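Side-chain contact in polymerase X (Deinococcus radiodurans, PDB 2W9M), which probably catalyses DNA synthesis from deoxyribonucleoside triphosphates in DNA repair and carries a zinc-binding PHP (polymerase and histidinol phosphatase) domain: residues A[377-382]-A[418-423]. Numbering follows the deposited sequence.
Sequences ERLREQ and GELDYV
Arg380 and Leu379 of one helix reach Glu419 and Leu420 on the approach to a strand of the PHP domain, a distorted beta-alpha barrel built on a seven-stranded parallel sheet. Helix 376-391 links strands 358-364 and 396-403; residues 418-421 lead into the next strand, 422-426. Arg380 and Glu419 form the exposed half of the contact. Arg380 CB lies 5.4 Å from Glu419 OE1. Arg380 CG is closer, 4.5 Å from Glu419 OE1. CD makes the touch, 3.9 Å from Glu419 OE1, so a methylene rather than the charged end meets the carboxylate oxygen. The bend at chi2 helps set CD there; the next, at chi3 (-53°), directs Arg380 NE away, 5.1 Å from Glu419 OE1. At the tip Arg380 NH1 stays 5.0 Å from Glu419 OE2, too far for a salt bridge, although the opposite charges probably attract weakly across this exposed edge. The guanidinium and carboxylate planes are inclined by 35°, and the two side chains pass at a slant. Glu419, extended beyond CG, brings its carboxylate over to the helix.

Beneath this exposed polar pair the contact is apolar and buried. Leu379 holds CG anti to the backbone N (chi1 177°), which carries its methyl groups toward Leu420. Leu420 also rests on Ser400 of strand 396-403, which lies between strands 358-364 and 422-426 in the sheet; the Leu420 side chain lies about 9 Å from that of the zinc ligand Glu401. Between the leucines the meeting is loose, methyl to methyl, with Leu379 CD1 4.4 Å from Leu420 CD2.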
ATOM      1  N   GLU A 377      -7.896 -25.009 -13.692  1.00 34.33           N
ATOM      2  CA  GLU A 377      -8.695 -25.968 -12.933  1.00 35.91           C
ATOM      3  C   GLU A 377      -8.973 -25.516 -11.499  1.00 28.74           C
ATOM      4  O   GLU A 377     -10.083 -25.680 -10.994  1.00 29.72           O
ATOM      5  CB  GLU A 377      -8.031 -27.350 -12.951  1.00 38.05           C
ATOM      6  CG  GLU A 377      -6.520 -27.313 -13.170  1.00 65.02           C
ATOM      7  CD  GLU A 377      -6.139 -27.053 -14.624  1.00 68.96           C
ATOM      8  OE1 GLU A 377      -6.879 -27.503 -15.525  1.00 64.05           O
ATOM      9  OE2 GLU A 377      -5.100 -26.398 -14.867  1.00 54.57           O
ATOM     10  N   ARG A 378      -7.967 -24.948 -10.841  1.00 25.19           N
ATOM     11  CA  ARG A 378      -8.158 -24.428  -9.490  1.00 34.58           C
ATOM     12  C   ARG A 378      -9.066 -23.198  -9.479  1.00 34.72           C
ATOM     13  O   ARG A 378      -9.809 -22.971  -8.523  1.00 31.32           O
ATOM     14  CB  ARG A 378      -6.820 -24.092  -8.837  1.00 32.71           C
ATOM     15  CG  ARG A 378      -6.050 -25.295  -8.337  1.00 21.58           C
ATOM     16  CD  ARG A 378      -4.820 -24.845  -7.577  1.00 31.80           C
ATOM     17  NE  ARG A 378      -5.177 -24.199  -6.317  1.00 52.53           N
ATOM     18  CZ  ARG A 378      -4.585 -23.109  -5.840  1.00 46.91           C
ATOM     19  NH1 ARG A 378      -3.613 -22.519  -6.525  1.00 33.11           N
ATOM     20  NH2 ARG A 378      -4.979 -22.601  -4.681  1.00 37.04           N
ATOM     21  N   LEU A 379      -8.999 -22.401 -10.540  1.00 30.96           N
ATOM     22  CA  LEU A 379      -9.890 -21.257 -10.672  1.00 32.57           C
ATOM     23  C   LEU A 379     -11.341 -21.718 -10.765  1.00 34.81           C
ATOM     24  O   LEU A 379     -12.234 -21.099 -10.189  1.00 33.41           O
ATOM     25  CB  LEU A 379      -9.533 -20.424 -11.904  1.00 30.44           C
ATOM     26  CG  LEU A 379     -10.473 -19.244 -12.157  1.00 27.36           C
ATOM     27  CD1 LEU A 379     -10.342 -18.212 -11.042  1.00 30.25           C
ATOM     28  CD2 LEU A 379     -10.197 -18.611 -13.508  1.00 28.19           C
ATOM     29  N   ARG A 380     -11.576 -22.806 -11.494  1.00 26.63           N
ATOM     30  CA  ARG A 380     -12.930 -23.329 -11.635  1.00 32.99           C
ATOM     31  C   ARG A 380     -13.448 -23.800 -10.283  1.00 33.83           C
ATOM     32  O   ARG A 380     -14.623 -23.618  -9.962  1.00 32.19           O
ATOM     33  CB  ARG A 380     -12.990 -24.450 -12.675  1.00 40.66           C
ATOM     34  CG  ARG A 380     -12.419 -24.064 -14.039  1.00 45.95           C
ATOM     35  CD  ARG A 380     -13.310 -24.523 -15.192  1.00 53.22           C
ATOM     36  NE  ARG A 380     -13.641 -25.946 -15.129  1.00 66.93           N
ATOM     37  CZ  ARG A 380     -14.744 -26.438 -14.566  1.00 67.69           C
ATOM     38  NH1 ARG A 380     -15.622 -25.619 -14.004  1.00 71.18           N
ATOM     39  NH2 ARG A 380     -14.967 -27.747 -14.561  1.00 46.27           N
ATOM     40  N   GLU A 381     -12.559 -24.386  -9.485  1.00 28.83           N
ATOM     41  CA  GLU A 381     -12.900 -24.795  -8.126  1.00 34.42           C
ATOM     42  C   GLU A 381     -13.208 -23.602  -7.217  1.00 35.43           C
ATOM     43  O   GLU A 381     -14.116 -23.668  -6.385  1.00 41.90           O
ATOM     44  CB  GLU A 381     -11.791 -25.659  -7.519  1.00 34.14           C
ATOM     45  CG  GLU A 381     -11.643 -27.014  -8.191  1.00 53.89           C
ATOM     46  CD  GLU A 381     -10.692 -27.944  -7.455  1.00 79.21           C
ATOM     47  OE1 GLU A 381     -11.087 -29.098  -7.181  1.00 85.16           O
ATOM     48  OE2 GLU A 381      -9.552 -27.525  -7.149  1.00 64.61           O
ATOM     49  N   GLN A 382     -12.460 -22.514  -7.375  1.00 31.54           N
ATOM     50  CA  GLN A 382     -12.738 -21.306  -6.602  1.00 33.49           C
ATOM     51  C   GLN A 382     -14.122 -20.759  -6.942  1.00 31.83           C
ATOM     52  O   GLN A 382     -14.877 -20.357  -6.056  1.00 32.02           O
ATOM     53  CB  GLN A 382     -11.674 -20.230  -6.844  1.00 40.21           C
ATOM     54  CG  GLN A 382     -11.903 -18.942  -6.051  1.00 30.43           C
ATOM     55  CD  GLN A 382     -10.942 -17.830  -6.442  1.00 36.03           C
ATOM     56  OE1 GLN A 382     -11.020 -17.275  -7.541  1.00 31.00           O
ATOM     57  NE2 GLN A 382     -10.035 -17.497  -5.537  1.00 35.94           N
ATOM     58  N   GLY A 418     -13.800 -15.079 -19.514  1.00 30.37           N
ATOM     59  CA  GLY A 418     -15.212 -14.832 -19.759  1.00 17.41           C
ATOM     60  C   GLY A 418     -16.130 -15.312 -18.648  1.00 28.05           C
ATOM     61  O   GLY A 418     -17.280 -14.881 -18.563  1.00 30.02           O
ATOM     62  N   GLU A 419     -15.628 -16.208 -17.800  1.00 27.49           N
ATOM     63  CA  GLU A 419     -16.399 -16.723 -16.672  1.00 34.64           C
ATOM     64  C   GLU A 419     -16.427 -15.738 -15.506  1.00 41.15           C
ATOM     65  O   GLU A 419     -17.268 -15.842 -14.611  1.00 39.70           O
ATOM     66  CB  GLU A 419     -15.812 -18.046 -16.177  1.00 41.29           C
ATOM     67  CG  GLU A 419     -16.096 -19.252 -17.052  1.00 46.35           C
ATOM     68  CD  GLU A 419     -15.874 -20.564 -16.309  1.00 67.00           C
ATOM     69  OE1 GLU A 419     -14.827 -21.215 -16.543  1.00 51.34           O
ATOM     70  OE2 GLU A 419     -16.742 -20.936 -15.484  1.00 48.84           O
ATOM     71  N   LEU A 420     -15.501 -14.787 -15.520  1.00 22.90           N
ATOM     72  CA  LEU A 420     -15.314 -13.879 -14.397  1.00 24.97           C
ATOM     73  C   LEU A 420     -16.250 -12.670 -14.465  1.00 29.62           C
ATOM     74  O   LEU A 420     -16.664 -12.239 -15.544  1.00 29.28           O
ATOM     75  CB  LEU A 420     -13.851 -13.427 -14.333  1.00 22.14           C
ATOM     76  CG  LEU A 420     -12.841 -14.554 -14.094  1.00 23.94           C
ATOM     77  CD1 LEU A 420     -11.415 -14.109 -14.373  1.00 21.78           C
ATOM     78  CD2 LEU A 420     -12.970 -15.082 -12.676  1.00 22.72           C
ATOM     79  N   ASP A 421     -16.582 -12.126 -13.302  1.00 20.66           N
ATOM     80  CA  ASP A 421     -17.402 -10.925 -13.238  1.00 26.84           C
ATOM     81  C   ASP A 421     -16.571  -9.692 -13.575  1.00 30.56           C
ATOM     82  O   ASP A 421     -17.090  -8.711 -14.104  1.00 29.45           O
ATOM     83  CB  ASP A 421     -18.037 -10.786 -11.858  1.00 28.60           C
ATOM     84  CG  ASP A 421     -18.951 -11.951 -11.523  1.00 44.95           C
ATOM     85  OD1 ASP A 421     -19.536 -12.536 -12.462  1.00 53.65           O
ATOM     86  OD2 ASP A 421     -19.081 -12.286 -10.326  1.00 43.22           O
ATOM     87  N   TYR A 422     -15.278  -9.754 -13.266  1.00 24.65           N
ATOM     88  CA  TYR A 422     -14.350  -8.685 -13.612  1.00 30.30           C
ATOM     89  C   TYR A 422     -12.908  -9.185 -13.621  1.00 27.82           C
ATOM     90  O   TYR A 422     -12.569 -10.137 -12.920  1.00 32.63           O
ATOM     91  CB  TYR A 422     -14.505  -7.491 -12.666  1.00 23.47           C
ATOM     92  CG  TYR A 422     -13.809  -7.659 -11.339  1.00 27.52           C
ATOM     93  CD1 TYR A 422     -12.723  -6.861 -10.995  1.00 29.00           C
ATOM     94  CD2 TYR A 422     -14.236  -8.610 -10.427  1.00 24.26           C
ATOM     95  CE1 TYR A 422     -12.083  -7.009  -9.777  1.00 17.24           C
ATOM     96  CE2 TYR A 422     -13.607  -8.763  -9.213  1.00 31.25           C
ATOM     97  CZ  TYR A 422     -12.531  -7.960  -8.893  1.00 26.45           C
ATOM     98  OH  TYR A 422     -11.905  -8.116  -7.682  1.00 29.22           O
ATOM     99  N   VAL A 423     -12.073  -8.534 -14.428  1.00 19.86           N
ATOM    100  CA  VAL A 423     -10.679  -8.916 -14.601  1.00 20.23           C
ATOM    101  C   VAL A 423      -9.724  -7.777 -14.255  1.00 24.56           C
ATOM    102  O   VAL A 423      -9.851  -6.676 -14.782  1.00 27.66           O
ATOM    103  CB  VAL A 423     -10.406  -9.318 -16.054  1.00 24.05           C
ATOM    104  CG1 VAL A 423      -8.951  -9.733 -16.221  1.00 22.96           C
ATOM    105  CG2 VAL A 423     -11.356 -10.433 -16.489  1.00 21.50           C
TER